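Local coordinates for protein five-membered-cyclitol-phosphate synthase (PDB 6K96) that belongs to the myo-inositol-1-phosphate synthase family and binds nicotinamide-adenine-dinucleotide together with a sodium ion in a four-chain assembly, at residues N81-L86 against L262-V267; V192-L197 against S211-L216; I300-R305 against E343-L348; R311-G316 against D349-A354. One frame throughout, in Å; residues are numbered along the deposited sequence.

Contact 1: N81-L86 against L262-V267; sequences NNYPLL and LKDHKV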
# COMPACT_ATOMS: atom_id res chain seq x y z
N ASN B 81 4.60 1.88 -30.18
CA ASN B 81 4.27 0.60 -29.48
C ASN B 81 5.34 0.33 -28.41
O ASN B 81 6.54 0.44 -28.73
CB ASN B 81 4.18 -0.63 -30.39
CG ASN B 81 2.97 -0.63 -31.30
OD1 ASN B 81 2.23 0.36 -31.33
ND2 ASN B 81 2.80 -1.69 -32.09
N ASN B 82 4.90 0.07 -27.18
CA ASN B 82 5.80 -0.02 -26.01
C ASN B 82 5.29 -1.16 -25.12
O ASN B 82 5.55 -1.13 -23.95
CB ASN B 82 5.93 1.35 -25.34
CG ASN B 82 4.63 1.84 -24.78
OD1 ASN B 82 3.68 1.04 -24.66
ND2 ASN B 82 4.59 3.12 -24.37
N TYR B 83 4.54 -2.10 -25.67
CA TYR B 83 4.43 -3.44 -25.06
C TYR B 83 5.85 -4.00 -25.00
O TYR B 83 6.68 -3.66 -25.86
CB TYR B 83 3.52 -4.37 -25.85
CG TYR B 83 3.17 -5.68 -25.18
CD1 TYR B 83 2.21 -5.71 -24.19
CD2 TYR B 83 3.75 -6.88 -25.56
CE1 TYR B 83 1.87 -6.90 -23.56
CE2 TYR B 83 3.38 -8.08 -24.98
CZ TYR B 83 2.46 -8.09 -23.96
OH TYR B 83 2.07 -9.25 -23.36
N PRO B 84 6.23 -4.77 -23.96
CA PRO B 84 7.58 -5.34 -23.88
C PRO B 84 7.92 -6.29 -25.05
O PRO B 84 7.06 -6.88 -25.61
CB PRO B 84 7.56 -6.15 -22.57
CG PRO B 84 6.51 -5.47 -21.75
CD PRO B 84 5.43 -5.06 -22.76
N LEU B 85 9.21 -6.39 -25.37
CA LEU B 85 9.85 -7.55 -26.05
C LEU B 85 9.83 -8.74 -25.09
O LEU B 85 10.32 -8.58 -23.97
CB LEU B 85 11.29 -7.21 -26.43
CG LEU B 85 11.44 -6.57 -27.81
CD1 LEU B 85 11.07 -5.09 -27.74
CD2 LEU B 85 12.87 -6.79 -28.34
N LEU B 86 9.26 -9.86 -25.53
CA LEU B 86 9.07 -11.03 -24.65
C LEU B 86 10.26 -11.99 -24.79
O LEU B 86 10.30 -12.95 -24.00
CB LEU B 86 7.75 -11.73 -24.99
CG LEU B 86 6.46 -11.05 -24.53
CD1 LEU B 86 5.33 -12.06 -24.63
CD2 LEU B 86 6.54 -10.50 -23.12
N LEU B 262 5.89 4.25 -17.23
CA LEU B 262 4.98 3.08 -17.16
C LEU B 262 4.79 2.40 -18.52
O LEU B 262 4.40 1.23 -18.49
CB LEU B 262 3.61 3.44 -16.59
CG LEU B 262 3.58 3.78 -15.10
CD1 LEU B 262 2.15 4.02 -14.59
CD2 LEU B 262 4.20 2.69 -14.29
N LYS B 263 4.94 3.11 -19.65
CA LYS B 263 4.70 2.52 -21.00
C LYS B 263 3.33 1.82 -21.03
O LYS B 263 2.34 2.42 -20.62
CB LYS B 263 5.87 1.58 -21.34
CG LYS B 263 7.16 2.33 -21.70
CD LYS B 263 8.46 1.70 -21.23
CE LYS B 263 9.70 2.23 -21.94
NZ LYS B 263 9.79 1.74 -23.35
N ASP B 264 3.28 0.57 -21.48
CA ASP B 264 2.02 -0.24 -21.56
C ASP B 264 1.59 -0.79 -20.21
O ASP B 264 0.54 -1.40 -20.21
CB ASP B 264 2.10 -1.37 -22.57
CG ASP B 264 0.81 -2.14 -22.76
OD1 ASP B 264 -0.20 -1.59 -23.32
OD2 ASP B 264 0.80 -3.30 -22.34
N HIS B 265 2.26 -0.47 -19.11
CA HIS B 265 1.77 -0.83 -17.75
C HIS B 265 0.60 0.03 -17.34
O HIS B 265 0.60 1.18 -17.66
CB HIS B 265 2.83 -0.68 -16.67
CG HIS B 265 3.76 -1.83 -16.60
ND1 HIS B 265 5.10 -1.64 -16.63
CD2 HIS B 265 3.53 -3.16 -16.53
CE1 HIS B 265 5.71 -2.83 -16.56
NE2 HIS B 265 4.76 -3.79 -16.51
N LYS B 266 -0.34 -0.49 -16.58
CA LYS B 266 -1.41 0.36 -16.02
C LYS B 266 -1.41 0.09 -14.51
O LYS B 266 -1.39 -1.06 -14.14
CB LYS B 266 -2.74 0.07 -16.71
CG LYS B 266 -3.97 0.42 -15.88
CD LYS B 266 -5.25 0.52 -16.67
CE LYS B 266 -5.42 1.91 -17.23
NZ LYS B 266 -6.81 2.08 -17.72
N VAL B 267 -1.53 1.14 -13.69
CA VAL B 267 -1.57 1.07 -12.22
C VAL B 267 -2.91 1.59 -11.78
O VAL B 267 -3.32 2.53 -12.34
CB VAL B 267 -0.45 1.89 -11.58
CG1 VAL B 267 -0.71 2.01 -10.09
CG2 VAL B 267 0.91 1.30 -11.84
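Asn82 lays its carboxamide against the bend formed by Lys263 and Asp264. Its CG sits between the backbone N and the carbonyl carbon (chi1 64°), a torsion that swings the amide to the facing turn. ND2 of Asn82 comes 3.4 Å from CA of Lys263 and rests beside the first carbons of that lysine, while OD1 of Asn82 approaches Asp264 N at 3.2 Å. The angle at this N-H is too poor for a hydrogen bond. Asparagine suits the spot: its flat amide lies against carbon here while OD1 and ND2 have hydrogen bonds elsewhere. Tyr83 follows and presents its ring edge: OD2 of Asp264 lies near the ring plane, 3.3 Å from CD1 of Tyr83, where an aromatic C-H is slightly positive. Pro84 then places CD over one face of the Tyr83 ring, toward its rim, and the Tyr83 hydroxyl is hydrogen-bonded to Ser294. Opposite, residues 262-265 form a type II' turn closed by the 2.8 Å bond from His265 N to Leu262 O; Lys263 takes the positive-phi corner, a place more usual for glycine. Ser293 and Asn219 grip Asp264 at OD1, Gln291 at OD2. The Asp264 side chain comes within about 4 Å of the sodium ion and 5 Å of the nicotinamide-adenine-dinucleotide. The turn leading into strand 265-275 of the mixed sheet here meets a loop of the Rossmann-type nucleotide-binding domain, beside the cofactor.

Contact 2: V192-L197 against S211-L216; sequences VVHRAL and SYQLNL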
# COMPACT_ATOMS: atom_id res chain seq x y z
N VAL B 192 -13.69 -4.32 -12.11
CA VAL B 192 -14.18 -5.59 -11.52
C VAL B 192 -13.55 -5.76 -10.13
O VAL B 192 -14.28 -6.17 -9.25
CB VAL B 192 -13.92 -6.80 -12.44
CG1 VAL B 192 -12.43 -7.17 -12.55
CG2 VAL B 192 -14.72 -8.00 -11.93
N VAL B 193 -12.30 -5.37 -9.91
CA VAL B 193 -11.73 -5.43 -8.53
C VAL B 193 -12.47 -4.45 -7.64
O VAL B 193 -12.86 -4.82 -6.57
CB VAL B 193 -10.22 -5.14 -8.43
CG1 VAL B 193 -9.78 -5.21 -6.98
CG2 VAL B 193 -9.39 -6.05 -9.29
N HIS B 194 -12.60 -3.19 -8.04
CA HIS B 194 -13.26 -2.18 -7.17
C HIS B 194 -14.67 -2.67 -6.80
O HIS B 194 -15.07 -2.63 -5.62
CB HIS B 194 -13.28 -0.82 -7.86
CG HIS B 194 -13.63 0.30 -6.96
ND1 HIS B 194 -13.42 1.59 -7.33
CD2 HIS B 194 -14.09 0.34 -5.69
CE1 HIS B 194 -13.75 2.38 -6.33
NE2 HIS B 194 -14.16 1.65 -5.32
N ARG B 195 -15.38 -3.16 -7.81
CA ARG B 195 -16.81 -3.54 -7.75
C ARG B 195 -16.95 -4.74 -6.81
O ARG B 195 -17.91 -4.76 -6.07
CB ARG B 195 -17.28 -3.75 -9.20
CG ARG B 195 -18.66 -4.34 -9.39
CD ARG B 195 -18.90 -4.76 -10.85
NE ARG B 195 -20.27 -5.27 -10.95
CZ ARG B 195 -21.28 -4.72 -11.64
NH1 ARG B 195 -21.09 -3.65 -12.41
NH2 ARG B 195 -22.49 -5.26 -11.59
N ALA B 196 -16.05 -5.72 -6.90
CA ALA B 196 -16.07 -6.95 -6.09
C ALA B 196 -15.94 -6.55 -4.61
O ALA B 196 -16.67 -7.14 -3.77
CB ALA B 196 -14.96 -7.89 -6.50
N LEU B 197 -15.05 -5.61 -4.31
CA LEU B 197 -14.77 -5.21 -2.91
C LEU B 197 -15.97 -4.47 -2.39
O LEU B 197 -16.32 -4.67 -1.22
CB LEU B 197 -13.47 -4.40 -2.80
CG LEU B 197 -12.21 -5.24 -2.99
CD1 LEU B 197 -10.93 -4.43 -3.07
CD2 LEU B 197 -12.11 -6.29 -1.90
N SER B 211 -15.21 6.13 -1.24
CA SER B 211 -14.24 5.32 -2.02
C SER B 211 -13.68 6.17 -3.16
O SER B 211 -14.29 7.10 -3.49
CB SER B 211 -14.82 3.96 -2.45
OG SER B 211 -13.89 3.19 -3.21
N TYR B 212 -12.46 5.92 -3.59
CA TYR B 212 -11.89 6.45 -4.85
C TYR B 212 -11.13 5.34 -5.53
O TYR B 212 -10.64 4.39 -4.90
CB TYR B 212 -11.05 7.73 -4.68
CG TYR B 212 -9.93 7.70 -3.68
CD1 TYR B 212 -8.70 7.20 -4.04
CD2 TYR B 212 -10.09 8.18 -2.38
CE1 TYR B 212 -7.64 7.12 -3.14
CE2 TYR B 212 -9.05 8.11 -1.47
CZ TYR B 212 -7.82 7.58 -1.85
OH TYR B 212 -6.77 7.48 -0.98
N GLN B 213 -11.07 5.50 -6.84
CA GLN B 213 -10.31 4.67 -7.80
C GLN B 213 -9.54 5.67 -8.65
O GLN B 213 -10.18 6.57 -9.14
CB GLN B 213 -11.33 3.88 -8.62
CG GLN B 213 -10.78 3.31 -9.91
CD GLN B 213 -11.76 2.47 -10.70
OE1 GLN B 213 -11.50 2.19 -11.88
NE2 GLN B 213 -12.85 2.03 -10.07
N LEU B 214 -8.22 5.54 -8.77
CA LEU B 214 -7.47 6.29 -9.80
C LEU B 214 -6.56 5.35 -10.56
O LEU B 214 -6.13 4.42 -9.93
CB LEU B 214 -6.74 7.48 -9.19
CG LEU B 214 -5.95 7.24 -7.90
CD1 LEU B 214 -4.47 7.36 -8.21
CD2 LEU B 214 -6.35 8.34 -6.91
N ASN B 215 -6.34 5.63 -11.85
CA ASN B 215 -5.54 4.82 -12.82
C ASN B 215 -4.40 5.69 -13.37
O ASN B 215 -4.50 6.93 -13.32
CB ASN B 215 -6.41 4.21 -13.91
CG ASN B 215 -7.59 3.42 -13.37
OD1 ASN B 215 -7.56 2.18 -13.33
ND2 ASN B 215 -8.62 4.13 -12.93
N LEU B 216 -3.28 5.06 -13.71
CA LEU B 216 -2.08 5.72 -14.27
C LEU B 216 -1.69 4.87 -15.47
O LEU B 216 -1.84 3.69 -15.34
CB LEU B 216 -0.92 5.74 -13.26
CG LEU B 216 -1.19 6.30 -11.87
CD1 LEU B 216 0.01 6.07 -10.93
CD2 LEU B 216 -1.52 7.79 -11.96
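His194 and Gln213 mark the closest backbone approach, 7.5 Å between their CA atoms, as helix 192-197 runs nearly antiparallel to strand 211-216 at 167° with the axes 10.3 Å apart. Across that gap the His194 ring, extended off the helix by a CG anti to the backbone N (chi1 -167°), reaches the strand and uses both ring nitrogens. NE2 of Gln213 donates to ND1 of His194 at 2.8 Å with an N-H...N angle of 144°, arriving close to the ring plane but tilted from the plane of its own amide. On the other nitrogen, NE2 of His194 donates to OG of Ser211 at 2.6 Å; this bond is bent and the oxygen stands somewhat off the ring plane. One nitrogen accepts and the other donates, which is consistent with a neutral imidazole protonated at NE2. Gln213 is extended, long enough to bring its amide up beside the ring while CB stays 3.4 Å from ND1 of His194. Serine, two residues away on the same strand face, is short enough to leave room for the ring. The same Ser211 OG is hydrogen-bonded to Asn271 O, its stronger partner, and the far end of the glutamine amide, OE1, to Lys236 NZ. Strand 207-217 pairs antiparallel with 265-275 and parallel with 250-253 and 255-258. Helix 190-203 packs through Val193 and Leu197 on a second subunit, whereas Tyr212, whose CB points away from the helix, meets Leu216 of a third.

Contact 3: I300-R305 against E343-L348; sequences IIDLIR and EAYRQL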
# COMPACT_ATOMS: atom_id res chain seq x y z
N ILE B 300 -8.93 -10.92 -26.33
CA ILE B 300 -8.96 -10.97 -27.81
C ILE B 300 -8.83 -12.45 -28.18
O ILE B 300 -9.69 -12.97 -28.88
CB ILE B 300 -7.91 -10.04 -28.43
CG1 ILE B 300 -8.21 -8.59 -28.07
CG2 ILE B 300 -7.88 -10.19 -29.94
CD1 ILE B 300 -7.13 -7.60 -28.47
N ILE B 301 -7.85 -13.16 -27.65
CA ILE B 301 -7.64 -14.59 -28.05
C ILE B 301 -8.93 -15.41 -27.91
O ILE B 301 -9.09 -16.32 -28.67
CB ILE B 301 -6.50 -15.24 -27.26
CG1 ILE B 301 -6.01 -16.49 -27.98
CG2 ILE B 301 -6.96 -15.51 -25.83
CD1 ILE B 301 -5.60 -16.23 -29.39
N ASP B 302 -9.78 -15.12 -26.93
CA ASP B 302 -11.14 -15.69 -26.77
C ASP B 302 -11.99 -15.25 -27.98
O ASP B 302 -12.34 -16.11 -28.79
CB ASP B 302 -11.71 -15.21 -25.42
CG ASP B 302 -11.63 -16.22 -24.29
OD1 ASP B 302 -12.53 -17.05 -24.24
OD2 ASP B 302 -10.69 -16.17 -23.45
N LEU B 303 -12.24 -13.94 -28.16
CA LEU B 303 -13.16 -13.39 -29.18
C LEU B 303 -12.73 -13.82 -30.60
O LEU B 303 -13.62 -14.18 -31.38
CB LEU B 303 -13.21 -11.86 -29.07
CG LEU B 303 -13.79 -11.30 -27.78
CD1 LEU B 303 -13.86 -9.80 -27.86
CD2 LEU B 303 -15.15 -11.87 -27.47
N ILE B 304 -11.46 -13.74 -30.96
CA ILE B 304 -11.06 -14.05 -32.37
C ILE B 304 -11.32 -15.53 -32.64
O ILE B 304 -11.61 -15.87 -33.80
CB ILE B 304 -9.62 -13.69 -32.74
CG1 ILE B 304 -8.61 -14.37 -31.81
CG2 ILE B 304 -9.46 -12.19 -32.82
CD1 ILE B 304 -7.20 -13.94 -32.08
N ARG B 305 -11.20 -16.39 -31.64
CA ARG B 305 -11.44 -17.84 -31.86
C ARG B 305 -12.96 -18.04 -31.87
O ARG B 305 -13.43 -18.94 -32.62
CB ARG B 305 -10.79 -18.73 -30.80
CG ARG B 305 -9.28 -18.91 -30.93
CD ARG B 305 -8.59 -18.80 -29.57
NE ARG B 305 -8.57 -19.95 -28.69
CZ ARG B 305 -8.52 -19.91 -27.35
NH1 ARG B 305 -8.50 -18.78 -26.67
NH2 ARG B 305 -8.47 -21.02 -26.66
N GLU B 343 -23.73 -22.49 -22.81
CA GLU B 343 -24.53 -23.19 -23.86
C GLU B 343 -23.90 -22.91 -25.24
O GLU B 343 -23.64 -23.86 -25.99
CB GLU B 343 -25.98 -22.71 -23.82
CG GLU B 343 -26.98 -23.57 -24.58
CD GLU B 343 -28.45 -23.15 -24.49
OE1 GLU B 343 -29.33 -24.05 -24.23
OE2 GLU B 343 -28.75 -21.94 -24.68
N ALA B 344 -23.59 -21.64 -25.52
CA ALA B 344 -22.94 -21.17 -26.75
C ALA B 344 -21.51 -21.75 -26.90
O ALA B 344 -21.17 -22.13 -28.01
CB ALA B 344 -22.98 -19.66 -26.75
N TYR B 345 -20.69 -21.81 -25.86
CA TYR B 345 -19.31 -22.41 -25.90
C TYR B 345 -19.39 -23.92 -26.21
O TYR B 345 -18.69 -24.43 -27.10
CB TYR B 345 -18.55 -22.24 -24.58
CG TYR B 345 -17.66 -21.02 -24.57
CD1 TYR B 345 -16.65 -20.90 -25.52
CD2 TYR B 345 -17.87 -19.98 -23.67
CE1 TYR B 345 -15.85 -19.78 -25.57
CE2 TYR B 345 -17.09 -18.83 -23.73
CZ TYR B 345 -16.05 -18.75 -24.66
OH TYR B 345 -15.23 -17.67 -24.72
N ARG B 346 -20.23 -24.61 -25.47
CA ARG B 346 -20.43 -26.09 -25.55
C ARG B 346 -20.98 -26.45 -26.94
O ARG B 346 -20.39 -27.35 -27.58
CB ARG B 346 -21.31 -26.49 -24.36
CG ARG B 346 -21.58 -27.97 -24.22
CD ARG B 346 -22.72 -28.18 -23.23
NE ARG B 346 -23.93 -27.44 -23.59
CZ ARG B 346 -24.74 -27.73 -24.62
NH1 ARG B 346 -24.51 -28.73 -25.47
NH2 ARG B 346 -25.80 -26.96 -24.81
N GLN B 347 -22.02 -25.72 -27.41
CA GLN B 347 -22.61 -25.94 -28.76
C GLN B 347 -21.54 -25.64 -29.82
O GLN B 347 -21.40 -26.42 -30.76
CB GLN B 347 -23.90 -25.14 -28.93
CG GLN B 347 -25.10 -25.73 -28.18
CD GLN B 347 -26.38 -24.96 -28.39
OE1 GLN B 347 -27.32 -25.07 -27.60
NE2 GLN B 347 -26.44 -24.17 -29.46
N LEU B 348 -20.77 -24.56 -29.66
CA LEU B 348 -19.80 -24.12 -30.70
C LEU B 348 -18.70 -25.16 -30.85
O LEU B 348 -18.31 -25.46 -32.01
CB LEU B 348 -19.19 -22.77 -30.31
CG LEU B 348 -18.15 -22.23 -31.28
CD1 LEU B 348 -18.70 -22.18 -32.71
CD2 LEU B 348 -17.70 -20.85 -30.83
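Asp302 and Tyr345 reach for each other from two helices whose nearest CA atoms, those of these same residues, are 10.6 Å apart, so the side chains alone bridge the distance. Neither begins by pointing straight across; both bend round to bring their polar ends together. Asp302 has chi1 at -100°, well off a staggered position, which brings OD1 round to the facing helix. Tyr345 is skewed in a similar way (chi1 -94°), carrying its ring over to the aspartate. There the Tyr345 hydroxyl OH donates to OD1 of Asp302 at 2.8 Å, a weak hydrogen bond. The side chains meet at about a right angle, and the carboxylate plane is turned 76° from the ring. OD1 of Asp302 is 3.9 Å from CZ of Tyr345, so only the hydroxyl is in close contact and the oxygen comes obliquely to the ring. A tyrosine fits because its long rigid side chain spans the gap, its ring packing on Ile47 and Ile306, and still ends in a donor. Both residues are buried. The stronger partner of the carboxylate is Arg44, which forms a salt bridge to the same OD1; the carbonyl of Arg44 is in turn held by Arg305. An arginine and a phenol sharing one buried oxygen would favour the ionised form of Asp302, with the weak phenol bond secondary to the salt bridge.

Contact 4: R311-G316 against D349-A354; sequences RRVGFG and DAVTEA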
# COMPACT_ATOMS: atom_id res chain seq x y z
N ARG B 311 -17.66 -18.74 -37.97
CA ARG B 311 -17.65 -18.61 -39.45
C ARG B 311 -17.43 -19.99 -40.12
O ARG B 311 -18.06 -20.25 -41.17
CB ARG B 311 -16.61 -17.56 -39.88
CG ARG B 311 -16.62 -17.30 -41.37
CD ARG B 311 -15.61 -16.21 -41.71
NE ARG B 311 -15.49 -16.02 -43.14
CZ ARG B 311 -14.63 -16.66 -43.92
NH1 ARG B 311 -13.79 -17.56 -43.44
NH2 ARG B 311 -14.63 -16.42 -45.21
N ARG B 312 -16.54 -20.82 -39.58
CA ARG B 312 -16.27 -22.22 -40.08
C ARG B 312 -17.56 -23.04 -39.99
O ARG B 312 -17.83 -23.79 -40.92
CB ARG B 312 -15.18 -22.97 -39.31
CG ARG B 312 -13.84 -22.27 -39.14
CD ARG B 312 -12.66 -23.09 -39.66
NE ARG B 312 -11.46 -22.28 -39.57
CZ ARG B 312 -10.63 -22.25 -38.53
NH1 ARG B 312 -9.57 -21.44 -38.57
NH2 ARG B 312 -10.85 -23.00 -37.46
N VAL B 313 -18.37 -22.81 -38.96
CA VAL B 313 -19.63 -23.57 -38.70
C VAL B 313 -20.87 -22.77 -39.18
O VAL B 313 -22.00 -23.30 -39.04
CB VAL B 313 -19.63 -23.95 -37.20
CG1 VAL B 313 -20.93 -23.68 -36.46
CG2 VAL B 313 -19.21 -25.39 -37.06
N GLY B 314 -20.67 -21.57 -39.75
CA GLY B 314 -21.74 -20.74 -40.36
C GLY B 314 -22.72 -20.14 -39.35
O GLY B 314 -23.86 -19.84 -39.74
N PHE B 315 -22.31 -19.96 -38.10
CA PHE B 315 -23.07 -19.23 -37.05
C PHE B 315 -22.77 -17.72 -37.17
O PHE B 315 -21.85 -17.19 -36.50
CB PHE B 315 -22.69 -19.78 -35.68
CG PHE B 315 -23.29 -21.12 -35.34
CD1 PHE B 315 -23.70 -22.00 -36.34
CD2 PHE B 315 -23.45 -21.50 -34.01
CE1 PHE B 315 -24.28 -23.21 -36.01
CE2 PHE B 315 -24.03 -22.72 -33.68
CZ PHE B 315 -24.45 -23.56 -34.68
N GLY B 316 -23.52 -17.03 -38.01
CA GLY B 316 -23.38 -15.58 -38.21
C GLY B 316 -24.08 -14.81 -37.10
O GLY B 316 -24.84 -15.42 -36.31
N ASP B 349 -18.19 -25.65 -29.72
CA ASP B 349 -17.10 -26.67 -29.66
C ASP B 349 -17.61 -27.98 -30.28
O ASP B 349 -16.87 -28.62 -31.08
CB ASP B 349 -16.63 -26.87 -28.21
CG ASP B 349 -15.69 -25.80 -27.67
OD1 ASP B 349 -14.92 -25.22 -28.47
OD2 ASP B 349 -15.74 -25.55 -26.43
N ALA B 350 -18.83 -28.37 -29.91
CA ALA B 350 -19.40 -29.70 -30.19
C ALA B 350 -19.88 -29.75 -31.65
O ALA B 350 -19.90 -30.87 -32.24
CB ALA B 350 -20.48 -30.03 -29.19
N VAL B 351 -20.26 -28.62 -32.25
CA VAL B 351 -20.72 -28.67 -33.67
C VAL B 351 -19.44 -28.83 -34.48
O VAL B 351 -19.38 -29.70 -35.33
CB VAL B 351 -21.58 -27.47 -34.09
CG1 VAL B 351 -21.73 -27.40 -35.59
CG2 VAL B 351 -22.95 -27.49 -33.44
N THR B 352 -18.44 -28.04 -34.15
CA THR B 352 -17.10 -28.09 -34.79
C THR B 352 -16.65 -29.55 -34.84
O THR B 352 -16.11 -29.97 -35.88
CB THR B 352 -16.10 -27.21 -34.02
OG1 THR B 352 -16.43 -25.83 -34.26
CG2 THR B 352 -14.66 -27.53 -34.38
N GLU B 353 -16.86 -30.26 -33.73
CA GLU B 353 -16.54 -31.70 -33.61
C GLU B 353 -17.11 -32.43 -34.84
O GLU B 353 -16.31 -32.87 -35.71
CB GLU B 353 -17.02 -32.22 -32.25
CG GLU B 353 -16.15 -33.34 -31.67
CD GLU B 353 -14.67 -33.03 -31.45
OE1 GLU B 353 -14.37 -31.90 -31.00
OE2 GLU B 353 -13.81 -33.92 -31.76
N ALA B 354 -18.44 -32.48 -34.99
CA ALA B 354 -19.11 -33.19 -36.10
C ALA B 354 -19.07 -32.34 -37.38
O ALA B 354 -18.23 -32.47 -38.25
CB ALA B 354 -20.50 -33.56 -35.68
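Val313 meets Val351 where helix 292-313 comes to its end beside the last modelled turns of helix 338-353. The first helix finishes in a Schellman motif: Gly314, with positive phi (70°), is the C-prime residue, and the chain folds back so that Phe315 N pairs with Ala310 O, while Gly314 N makes a weak 3.3 Å bond to Arg311 O. Glycine suits this position because residues with a CB disfavour that conformation.

Apolar packing carries the contact itself. CG2 of Val313 lies 3.5 Å from CG1 of Val351, and CG1 of Val313 is only slightly farther from the same methyl, at 3.9 Å; the two branched side chains cross obliquely. In Val351, CG1 is anti to the backbone N (chi1 166°), which brings this methyl to the facing helix and leaves CG2 for Phe315. That second contact is looser, with CZ of Phe315 4.4 Å from CG2 of Val351. The Phe315 ring also has CG1 of Val313 over one face, toward its rim, so valine and phenylalanine make one small apolar patch at the surface. Phe315 and Val351 both touch a crystal neighbour as well, and lattice packing may influence them.

Polar groups take their partners elsewhere: Arg312 forms a salt bridge to Glu126, and Asp349 OD1 bonds to Gly48 N. Thr352 turns its hydroxyl back to Leu348 O, one turn earlier in its own helix, and with its polarity so satisfied, OG1 stands 4.0 Å from CG2 of Val313.

Contacts 3 and 4 join the same pair of helices, 292-313 and 338-353, yet differ with depth: contact 3 is buried and crossed by one weak hydrogen bond to a carboxylate held mainly by Arg44, while contact 4, at the surface about 10 Å away centre to centre, relies on methyl and ring packing. Contact 2 is also buried and polar, but it ties a helix to the mixed sheet through two hydrogen bonds. Contact 1 is partly buried and joins loop to turn near the ligands. It touches contact 2 through neighbouring strands of that sheet, where Val267 O and Leu216 N lie 2.9 Å apart. Contacts 3 and 4 lie on the opposite side of the chain's centre from contact 1.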